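Local coordinates for mandelate racemase/muconate lactonizing enzyme, C-terminal domain protein (Paracoccus denitrificans, PDB 4DWD) that binds magnesium and, as a member of the mandelate racemase/muconate lactonizing enzyme family, may act as a hydro-lyase, at residues Glu67-Ala72 and Lys108-Pro113; Phe27-Ile30 and Thr36-Trp39. One frame throughout, in Å; residues are numbered along the deposited sequence.

Contact 1 (Glu67-Ala72 and Lys108-Pro113)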
loop_
_atom_site.group_PDB
_atom_site.type_symbol
_atom_site.label_atom_id
_atom_site.label_comp_id
_atom_site.label_asym_id
_atom_site.label_seq_id
_atom_site.Cartn_x
_atom_site.Cartn_y
_atom_site.Cartn_z
ATOM N N GLU B 67 -38.670 14.526 24.483
ATOM C CA GLU B 67 -38.650 15.867 23.905
ATOM C C GLU B 67 -38.343 15.846 22.405
ATOM O O GLU B 67 -37.341 15.268 21.984
ATOM C CB GLU B 67 -37.620 16.728 24.645
ATOM C CG GLU B 67 -37.962 16.982 26.108
ATOM C CD GLU B 67 -38.959 18.109 26.273
ATOM O OE1 GLU B 67 -39.324 18.731 25.252
ATOM O OE2 GLU B 67 -39.375 18.381 27.421
ATOM N N VAL B 68 -39.185 16.515 21.615
ATOM C CA VAL B 68 -38.989 16.618 20.161
ATOM C C VAL B 68 -37.577 17.077 19.817
ATOM O O VAL B 68 -36.936 16.525 18.921
ATOM C CB VAL B 68 -40.017 17.586 19.530
ATOM C CG1 VAL B 68 -39.640 17.978 18.104
ATOM C CG2 VAL B 68 -41.403 16.960 19.579
ATOM N N LEU B 69 -37.080 18.075 20.541
ATOM C CA LEU B 69 -35.784 18.656 20.205
ATOM C C LEU B 69 -34.601 17.722 20.448
ATOM O O LEU B 69 -33.522 17.948 19.889
ATOM C CB LEU B 69 -35.575 19.982 20.936
ATOM C CG LEU B 69 -36.462 21.148 20.470
ATOM C CD1 LEU B 69 -36.198 22.383 21.305
ATOM C CD2 LEU B 69 -36.262 21.478 18.998
ATOM N N ASP B 70 -34.804 16.669 21.245
ATOM C CA ASP B 70 -33.727 15.736 21.593
ATOM C C ASP B 70 -33.550 14.645 20.534
ATOM O O ASP B 70 -33.027 13.582 20.832
ATOM C CB ASP B 70 -33.999 15.086 22.965
ATOM C CG ASP B 70 -33.793 16.039 24.124
ATOM O OD1 ASP B 70 -33.232 17.135 23.903
ATOM O OD2 ASP B 70 -34.187 15.684 25.262
ATOM N N HIS B 71 -33.950 14.921 19.297
ATOM C CA HIS B 71 -33.984 13.883 18.250
ATOM C C HIS B 71 -32.700 13.103 18.070
ATOM O O HIS B 71 -32.740 11.884 17.882
ATOM C CB HIS B 71 -34.432 14.479 16.906
ATOM C CG HIS B 71 -33.439 15.447 16.302
ATOM N ND1 HIS B 71 -32.445 15.058 15.482
ATOM C CD2 HIS B 71 -33.308 16.829 16.447
ATOM C CE1 HIS B 71 -31.716 16.133 15.120
ATOM N NE2 HIS B 71 -32.251 17.214 15.710
ATOM N N ALA B 72 -31.552 13.777 18.113
ATOM C CA ALA B 72 -30.285 13.104 17.823
ATOM C C ALA B 72 -29.906 12.136 18.930
ATOM O O ALA B 72 -29.550 10.987 18.664
ATOM C CB ALA B 72 -29.167 14.110 17.568
ATOM N N LYS B 108 -41.997 23.064 12.642
ATOM C CA LYS B 108 -43.290 23.617 13.069
ATOM C C LYS B 108 -43.184 24.277 14.451
ATOM O O LYS B 108 -43.678 25.389 14.643
ATOM C CB LYS B 108 -44.383 22.547 13.017
ATOM C CG LYS B 108 -44.658 22.049 11.605
ATOM C CD LYS B 108 -45.734 20.977 11.592
ATOM C CE LYS B 108 -45.900 20.428 10.184
ATOM N NZ LYS B 108 -47.131 19.596 10.077
ATOM N N LEU B 109 -42.527 23.612 15.404
ATOM C CA LEU B 109 -42.325 24.197 16.744
ATOM C C LEU B 109 -41.624 25.551 16.659
ATOM O O LEU B 109 -42.036 26.514 17.310
ATOM C CB LEU B 109 -41.515 23.253 17.657
ATOM C CG LEU B 109 -41.018 23.828 19.006
ATOM C CD1 LEU B 109 -42.181 24.201 19.928
ATOM C CD2 LEU B 109 -40.056 22.872 19.700
ATOM N N LEU B 110 -40.566 25.619 15.855
ATOM C CA LEU B 110 -39.696 26.793 15.850
ATOM C C LEU B 110 -40.094 27.812 14.784
ATOM O O LEU B 110 -39.454 28.855 14.660
ATOM C CB LEU B 110 -38.229 26.364 15.666
ATOM C CG LEU B 110 -37.646 25.425 16.734
ATOM C CD1 LEU B 110 -36.217 25.054 16.384
ATOM C CD2 LEU B 110 -37.676 26.052 18.121
ATOM N N GLY B 111 -41.139 27.496 14.018
ATOM C CA GLY B 111 -41.649 28.378 12.968
ATOM C C GLY B 111 -40.727 28.616 11.785
ATOM O O GLY B 111 -40.707 29.715 11.226
ATOM N N GLN B 112 -39.972 27.593 11.377
ATOM C CA GLN B 112 -38.981 27.751 10.311
ATOM C C GLN B 112 -39.003 26.557 9.379
ATOM O O GLN B 112 -39.168 25.415 9.836
ATOM C CB GLN B 112 -37.566 27.870 10.892
ATOM C CG GLN B 112 -37.318 29.125 11.725
ATOM C CD GLN B 112 -37.377 30.400 10.901
ATOM O OE1 GLN B 112 -37.110 30.390 9.695
ATOM N NE2 GLN B 112 -37.705 31.512 11.552
ATOM N N PRO B 113 -38.820 26.802 8.068
ATOM C CA PRO B 113 -38.573 25.670 7.176
ATOM C C PRO B 113 -37.275 24.966 7.574
ATOM O O PRO B 113 -36.349 25.602 8.078
ATOM C CB PRO B 113 -38.401 26.327 5.804
ATOM C CG PRO B 113 -38.017 27.738 6.083
ATOM C CD PRO B 113 -38.674 28.101 7.387
#

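Contact 2 (Phe27-Ile30 and Thr36-Trp39)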
loop_
_atom_site.group_PDB
_atom_site.type_symbol
_atom_site.label_atom_id
_atom_site.label_comp_id
_atom_site.label_asym_id
_atom_site.label_seq_id
_atom_site.Cartn_x
_atom_site.Cartn_y
_atom_site.Cartn_z
ATOM N N PHE B 27 -45.043 5.297 6.054
ATOM C CA PHE B 27 -44.918 6.600 6.697
ATOM C C PHE B 27 -44.946 6.478 8.202
ATOM O O PHE B 27 -45.495 5.516 8.749
ATOM C CB PHE B 27 -46.026 7.556 6.222
ATOM C CG PHE B 27 -46.008 7.812 4.739
ATOM C CD1 PHE B 27 -44.950 8.504 4.157
ATOM C CD2 PHE B 27 -47.042 7.347 3.922
ATOM C CE1 PHE B 27 -44.930 8.748 2.789
ATOM C CE2 PHE B 27 -47.023 7.576 2.549
ATOM C CZ PHE B 27 -45.957 8.274 1.983
ATOM N N VAL B 28 -44.328 7.453 8.859
ATOM C CA VAL B 28 -44.406 7.585 10.307
ATOM C C VAL B 28 -45.042 8.939 10.596
ATOM O O VAL B 28 -44.593 9.968 10.086
ATOM C CB VAL B 28 -43.013 7.459 10.976
ATOM C CG1 VAL B 28 -43.101 7.748 12.468
ATOM C CG2 VAL B 28 -42.442 6.065 10.764
ATOM N N ARG B 29 -46.112 8.931 11.392
ATOM C CA ARG B 29 -46.730 10.169 11.842
ATOM C C ARG B 29 -46.458 10.325 13.328
ATOM O O ARG B 29 -46.816 9.454 14.121
ATOM C CB ARG B 29 -48.237 10.186 11.552
ATOM C CG ARG B 29 -48.920 11.429 12.126
ATOM C CD ARG B 29 -50.352 11.596 11.655
ATOM N NE ARG B 29 -51.185 10.449 11.974
ATOM C CZ ARG B 29 -52.327 10.175 11.346
ATOM N NH1 ARG B 29 -52.756 10.961 10.366
ATOM N NH2 ARG B 29 -53.034 9.108 11.685
ATOM N N ILE B 30 -45.794 11.419 13.689
ATOM C CA ILE B 30 -45.528 11.732 15.102
ATOM C C ILE B 30 -46.361 12.939 15.515
ATOM O O ILE B 30 -46.288 13.989 14.887
ATOM C CB ILE B 30 -44.022 11.963 15.386
ATOM C CG1 ILE B 30 -43.204 10.763 14.878
ATOM C CG2 ILE B 30 -43.778 12.195 16.880
ATOM C CD1 ILE B 30 -41.725 10.763 15.237
ATOM N N THR B 36 -49.621 19.214 17.209
ATOM C CA THR B 36 -48.888 19.364 15.948
ATOM C C THR B 36 -48.378 17.999 15.483
ATOM O O THR B 36 -48.129 17.101 16.301
ATOM C CB THR B 36 -47.719 20.366 16.045
ATOM O OG1 THR B 36 -46.805 19.938 17.056
ATOM C CG2 THR B 36 -48.229 21.767 16.374
ATOM N N VAL B 37 -48.225 17.861 14.171
ATOM C CA VAL B 37 -47.902 16.576 13.547
ATOM C C VAL B 37 -46.642 16.707 12.695
ATOM O O VAL B 37 -46.471 17.692 11.990
ATOM C CB VAL B 37 -49.082 16.092 12.670
ATOM C CG1 VAL B 37 -48.709 14.877 11.852
ATOM C CG2 VAL B 37 -50.291 15.776 13.538
ATOM N N GLY B 38 -45.755 15.718 12.793
ATOM C CA GLY B 38 -44.618 15.611 11.870
ATOM C C GLY B 38 -44.689 14.328 11.062
ATOM O O GLY B 38 -45.110 13.279 11.565
ATOM N N TRP B 39 -44.258 14.419 9.806
ATOM C CA TRP B 39 -44.299 13.293 8.878
ATOM C C TRP B 39 -42.929 12.800 8.506
ATOM O O TRP B 39 -42.054 13.587 8.137
ATOM C CB TRP B 39 -45.033 13.707 7.611
ATOM C CG TRP B 39 -46.519 13.736 7.821
ATOM C CD1 TRP B 39 -47.330 14.833 8.064
ATOM C CD2 TRP B 39 -47.411 12.577 7.837
ATOM N NE1 TRP B 39 -48.636 14.441 8.212
ATOM C CE2 TRP B 39 -48.751 13.097 8.088
ATOM C CE3 TRP B 39 -47.232 11.205 7.670
ATOM C CZ2 TRP B 39 -49.864 12.259 8.159
ATOM C CZ3 TRP B 39 -48.351 10.370 7.750
ATOM C CH2 TRP B 39 -49.634 10.892 7.988
#

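Contact 1 (Glu67-Ala72 and Lys108-Pro113)
In the enolase-type N-terminal domain, the turn leading into helix 71-81 meets the C-terminal end of helix 90-110, and three leucines, L69, L109 and L110, make the join. The contact is small and carried by the branched ends of these leucines. CD2 of L109 lies equally close to two atoms of one partner, 4.1 Å from both the methine CG and the methyl CD2 of L69, and the two side chains cross at about a right angle. L109 reaches over because its CG is anti to the backbone N (chi1 170°). L110 adds a looser touch from the next position, its CD1 4.4 Å from CD2 of L69. G111, at positive phi, closes the helix in a Schellman motif, and the chain turns off toward helix 114-117. On the other segment, the backbone bond from D70 N to E67 O (3.0 Å) tightens the turn that presents L69. The charged neighbours face elsewhere: E67 forms a salt bridge with K4, and D70 one with K116 of the second subunit. That subunit also packs its Q112 on L69 and its L117 on L110, so the leucine patch runs on into the subunit interface. V68 and H71 also pack on helix 90-110; the leucines' part of the join probably rests on nondirectional apolar packing, without the directional grip that polar bonds would give.

Contact 2 (Phe27-Ile30 and Thr36-Trp39)
Strands 24-32 and 37-42 form a beta hairpin, and here they run antiparallel, with axes 4.8 Å apart at closest and N-to-C directions 161° apart. I30 and G38 are a hydrogen-bonded pair: I30 N to G38 O is 2.9 Å and G38 N to I30 O is 2.8 Å. R29 and W39 form the adjoining non-hydrogen-bonded pair, their side chains on one face of the sheet, while I30 projects from the other.

The R29 chain runs alongside the indole of W39 in the same direction. CB of R29 sits over one face of the indole, 4.0 Å from the centroid of the six-membered ring of W39, a CH-pi contact offset toward the rim. Farther out, R29 CD is 3.6 Å from W39 CZ2, and the guanidinium plane is turned 58° from the ring. CB of F27 meets the indole at its edge, 4.0 Å from CZ3 of W39. With CG anti to the backbone N (chi1 175°), R29 also brings its CG to 3.5 Å from V37 CG1; its polar end forms a salt bridge with E9. An alanine in place of W39 would probably leave the aliphatic part of R29 without its aromatic support and open a gap beside F27 CB.

Strand 5-14 pairs with the far side of strand 24-32. V28 and I30 pack on helix 90-110, whereas R29 and W39 touch L364 of helix 361-367 on the opposite face.

Both contacts belong to the N-terminal domain and share helix 90-110: contact 1 uses the end of that helix, while contact 2 lies in the sheet against which it packs. A polar tie joins them, K108 NZ probably donating a hydrogen bond to V37 O at 2.8 Å. Contact 2 is the more buried, touches no other chain, and combines backbone bonding with an aromatic and charged face. Contact 1 is only partly buried and purely aliphatic across its segments, and it borders the second subunit. The pair illustrates how one domain can use directional bonds to set strand register and nondirectional packing where a turn and a helix end approach a subunit interface.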